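Local coordinates for protein putative glycosyltransferase (GalT1) (Streptococcus parasanguinis, PDB 4PHR) that probably transfers a sugar from a nucleotide-sugar donor, this piece being its N-terminal GT-D-fold domain, which binds UDP, at residues C109-P112 with F113-S116; Q61-L64 with Q65-S68. One frame throughout, in Å; residues are numbered along the deposited sequence.

Interaction 1 (C109-P112 with F113-S116); sequences CDAP and FYGS
C109, the first residue beyond helix 102-108 to leave helical backbone angles, meets the far end of Y114 five residues on. The phenol oxygen lies against its backbone, with C109 CA 3.0 Å from Y114 OH. C109 CB stands 4.0 Å from Y114 CZ. SG, swung beside its own backbone N, makes an oblique sulfur-aromatic contact, 5.5 Å from the centroid of the Y114 ring and 37° off the ring normal. C109 O and the amide N of D110 lie near the plane of that ring, at its edge. D110 N comes close to the hydroxyl, but its angle is too poor for a hydrogen bond, and D110 directs its CB away from F113-S116. The bond is made one residue later: A111 N donates to Y114 OH over 3.1 Å, with an N-H...O angle of 162°. This local side-chain-to-main-chain bond lies within the loop that runs from helix 102-108 to strand 115-116, an edge strand of the parallel three-stranded sheet in the GT-D fold. Y114 pairs by backbone bonds with K13 and L15, and G115 with V74 and L76 of strand 72-76. The methyl of A111 points toward the tyrosine and approaches the phenol end obliquely, its CB 3.5 Å from Y114 CZ, so A111 supplies both a polar and an apolar contact to one side chain. At P112 the contact passes to the next residue: P112 CG reaches the F113 ring at CD1, 4.2 Å away. With chi1 at 68°, F113 CG sits between its own backbone N and carbonyl carbon, and the phenyl ring carries on to L73 and S68.

Interaction 2 (Q61-L64 with Q65-S68); sequences QQIL and QTKS
T66 closes on I63 where the chain runs from helix 54-64 into the loop that leads to strand 72-76 of the GT-D fold. Two donors of T66 converge on I63 O: the hydroxyl OG1 at 2.7 Å and the backbone N at 2.9 Å. Both arrive from the same face of the carbonyl plane, but OG1 is tilted only 27° from that plane whereas N stands well above it. The rotamer explains the pairing, because chi1 of -43° sets OG1 beside the T66 backbone N, while the methyl CG2 lies anti to that N. The hydroxyl therefore returns to the carbonyl that its own amide already uses, an i to i-3 link in which one oxygen is gripped twice. Q65 behaves differently. Its amide N donates to Q62 O at 3.1 Å and forms a weak, longer bond to Q61 O. The Q65 side chain folds back along the helix: with CG beside the backbone N and the chain bent at chi2 (-65°), CG comes 3.2 Å from Q61 O. The same curl takes the amide nitrogen to a water, which accepts from Q65 NE2 and donates to Q61 O, bridging the glutamine tip to the last-turn backbone. L64 faces the other way, with CG anti to its backbone N, and packs on F34, L76 and F104, whereas Q62 uses its OE1 for R59. A second water, donating to T66 O at 2.6 Å, also makes a weak 3.5 Å bond to L64 O.

In the fold
Interaction 2 precedes interaction 1 along the chain, and their centres lie 10 Å apart on the same side of the chain's centre. They touch at three places: P112 CD is 3.7 Å from K67 NZ, F113 CE2 is 3.8 Å from S68 CB, and C109 SG is 4.2 Å from L64 CD2. Both also pack against strand 72-76, since C109, Y114 and L64 all reach L76, while F113 and S68 reach L73. The side chain of I63 is about 5 Å from that of K210, which binds UDP, and about 12 Å from the bound UDP; that of Y114 is about 10 Å from that of R33, another UDP-binding residue.

Interaction 1 (C109-P112 with F113-S116)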
loop_
_atom_site.group_PDB
_atom_site.type_symbol
_atom_site.label_atom_id
_atom_site.label_comp_id
_atom_site.label_asym_id
_atom_site.label_seq_id
_atom_site.Cartn_x
_atom_site.Cartn_y
_atom_site.Cartn_z
ATOM N N CYS A 109 13.666 -9.399 9.723
ATOM C CA CYS A 109 13.935 -8.223 8.896
ATOM C C CYS A 109 15.409 -7.813 8.889
ATOM O O CYS A 109 15.771 -6.749 9.391
ATOM C CB CYS A 109 13.064 -7.056 9.359
ATOM S SG CYS A 109 11.290 -7.404 9.239
ATOM N N ASP A 110 16.254 -8.650 8.296
ATOM C CA ASP A 110 17.699 -8.430 8.351
ATOM C C ASP A 110 18.328 -7.955 7.036
ATOM O O ASP A 110 19.553 -7.950 6.898
ATOM C CB ASP A 110 18.409 -9.692 8.848
ATOM C CG ASP A 110 18.050 -10.920 8.038
ATOM O OD1 ASP A 110 17.598 -10.761 6.884
ATOM O OD2 ASP A 110 18.225 -12.046 8.554
ATOM N N ALA A 111 17.499 -7.559 6.077
ATOM C CA ALA A 111 18.006 -7.060 4.801
ATOM C C ALA A 111 18.811 -5.777 5.005
ATOM O O ALA A 111 18.611 -5.067 5.990
ATOM C CB ALA A 111 16.857 -6.825 3.825
ATOM N N PRO A 112 19.728 -5.473 4.072
ATOM C CA PRO A 112 20.538 -4.252 4.174
ATOM C C PRO A 112 19.703 -2.969 4.170
ATOM O O PRO A 112 20.087 -1.989 4.804
ATOM C CB PRO A 112 21.448 -4.320 2.936
ATOM C CG PRO A 112 20.809 -5.327 2.027
ATOM C CD PRO A 112 20.124 -6.307 2.925
ATOM N N PHE A 113 18.577 -2.980 3.466
ATOM C CA PHE A 113 17.676 -1.832 3.451
ATOM C C PHE A 113 16.281 -2.263 3.039
ATOM O O PHE A 113 16.105 -3.308 2.412
ATOM C CB PHE A 113 18.174 -0.753 2.487
ATOM C CG PHE A 113 18.110 -1.158 1.042
ATOM C CD1 PHE A 113 19.185 -1.793 0.437
ATOM C CD2 PHE A 113 16.975 -0.902 0.284
ATOM C CE1 PHE A 113 19.125 -2.169 -0.893
ATOM C CE2 PHE A 113 16.913 -1.274 -1.046
ATOM C CZ PHE A 113 17.987 -1.910 -1.637
ATOM N N TYR A 114 15.299 -1.444 3.403
ATOM C CA TYR A 114 13.915 -1.627 2.976
ATOM C C TYR A 114 13.410 -0.319 2.411
ATOM O O TYR A 114 13.931 0.737 2.755
ATOM C CB TYR A 114 13.041 -2.034 4.169
ATOM C CG TYR A 114 13.393 -3.401 4.711
ATOM C CD1 TYR A 114 14.343 -3.549 5.714
ATOM C CD2 TYR A 114 12.788 -4.547 4.201
ATOM C CE1 TYR A 114 14.677 -4.804 6.204
ATOM C CE2 TYR A 114 13.106 -5.800 4.685
ATOM C CZ TYR A 114 14.057 -5.924 5.684
ATOM O OH TYR A 114 14.390 -7.163 6.175
ATOM N N GLY A 115 12.403 -0.383 1.543
ATOM C CA GLY A 115 11.690 0.815 1.146
ATOM C C GLY A 115 10.694 1.199 2.227
ATOM O O GLY A 115 10.547 0.482 3.217
ATOM N N SER A 116 9.999 2.319 2.034
ATOM C CA SER A 116 9.011 2.782 3.000
ATOM C C SER A 116 7.583 2.369 2.668
ATOM O O SER A 116 7.060 2.693 1.606
ATOM C CB SER A 116 9.042 4.305 3.100
ATOM O OG SER A 116 8.051 4.755 4.012
#

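Interaction 2 (Q61-L64 with Q65-S68)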
loop_
_atom_site.group_PDB
_atom_site.type_symbol
_atom_site.label_atom_id
_atom_site.label_comp_id
_atom_site.label_asym_id
_atom_site.label_seq_id
_atom_site.Cartn_x
_atom_site.Cartn_y
_atom_site.Cartn_z
ATOM N N GLN A 61 5.004 -14.339 4.580
ATOM C CA GLN A 61 6.297 -14.627 5.206
ATOM C C GLN A 61 7.378 -14.881 4.154
ATOM O O GLN A 61 8.513 -14.417 4.283
ATOM C CB GLN A 61 6.176 -15.825 6.153
ATOM C CG GLN A 61 5.383 -15.523 7.411
ATOM C CD GLN A 61 4.923 -16.774 8.144
ATOM O OE1 GLN A 61 4.987 -17.881 7.611
ATOM N NE2 GLN A 61 4.450 -16.599 9.370
ATOM N N GLN A 62 7.025 -15.618 3.108
ATOM C CA GLN A 62 7.964 -15.882 2.025
ATOM C C GLN A 62 8.374 -14.596 1.311
ATOM O O GLN A 62 9.545 -14.372 1.015
ATOM C CB GLN A 62 7.346 -16.853 1.019
ATOM C CG GLN A 62 7.128 -18.247 1.562
ATOM C CD GLN A 62 6.350 -19.113 0.608
ATOM O OE1 GLN A 62 5.568 -18.621 -0.214
ATOM N NE2 GLN A 62 6.562 -20.417 0.701
ATOM N N ILE A 63 7.398 -13.740 1.034
ATOM C CA ILE A 63 7.672 -12.507 0.313
ATOM C C ILE A 63 8.590 -11.591 1.126
ATOM O O ILE A 63 9.515 -10.981 0.585
ATOM C CB ILE A 63 6.361 -11.794 -0.090
ATOM C CG1 ILE A 63 5.566 -12.681 -1.060
ATOM C CG2 ILE A 63 6.657 -10.436 -0.708
ATOM C CD1 ILE A 63 4.092 -12.363 -1.111
ATOM N N LEU A 64 8.378 -11.550 2.436
ATOM C CA LEU A 64 9.190 -10.699 3.301
ATOM C C LEU A 64 10.669 -11.105 3.272
ATOM O O LEU A 64 11.548 -10.284 3.527
ATOM C CB LEU A 64 8.653 -10.736 4.732
ATOM C CG LEU A 64 9.382 -9.869 5.757
ATOM C CD1 LEU A 64 9.325 -8.402 5.339
ATOM C CD2 LEU A 64 8.777 -10.070 7.130
ATOM N N GLN A 65 10.938 -12.372 2.956
ATOM C CA GLN A 65 12.310 -12.877 2.895
ATOM C C GLN A 65 13.023 -12.509 1.593
ATOM O O GLN A 65 14.240 -12.673 1.480
ATOM C CB GLN A 65 12.336 -14.399 3.090
ATOM C CG GLN A 65 11.697 -14.859 4.385
ATOM C CD GLN A 65 12.449 -14.388 5.612
ATOM O OE1 GLN A 65 13.681 -14.357 5.625
ATOM N NE2 GLN A 65 11.712 -14.018 6.655
ATOM N N THR A 66 12.265 -12.021 0.617
ATOM C CA THR A 66 12.817 -11.644 -0.685
ATOM C C THR A 66 13.701 -10.421 -0.562
ATOM O O THR A 66 13.299 -9.426 0.033
ATOM C CB THR A 66 11.706 -11.279 -1.690
ATOM O OG1 THR A 66 10.636 -12.222 -1.597
ATOM C CG2 THR A 66 12.254 -11.264 -3.114
ATOM N N LYS A 67 14.896 -10.487 -1.140
ATOM C CA LYS A 67 15.788 -9.344 -1.134
ATOM C C LYS A 67 15.245 -8.249 -2.051
ATOM O O LYS A 67 14.677 -8.533 -3.104
ATOM C CB LYS A 67 17.184 -9.769 -1.597
ATOM C CG LYS A 67 18.315 -8.944 -1.010
ATOM C CD LYS A 67 18.520 -9.258 0.463
ATOM C CE LYS A 67 19.947 -9.709 0.728
ATOM N NZ LYS A 67 20.205 -9.956 2.175
ATOM N N SER A 68 15.402 -6.997 -1.635
ATOM C CA SER A 68 15.120 -5.874 -2.520
ATOM C C SER A 68 16.229 -5.781 -3.561
ATOM O O SER A 68 17.419 -5.822 -3.222
ATOM C CB SER A 68 15.038 -4.558 -1.741
ATOM O OG SER A 68 13.868 -4.487 -0.952
HETATM O O HOH W 1 9.228 -13.669 6.960
HETATM O O HOH W 2 13.664 -7.927 2.118
#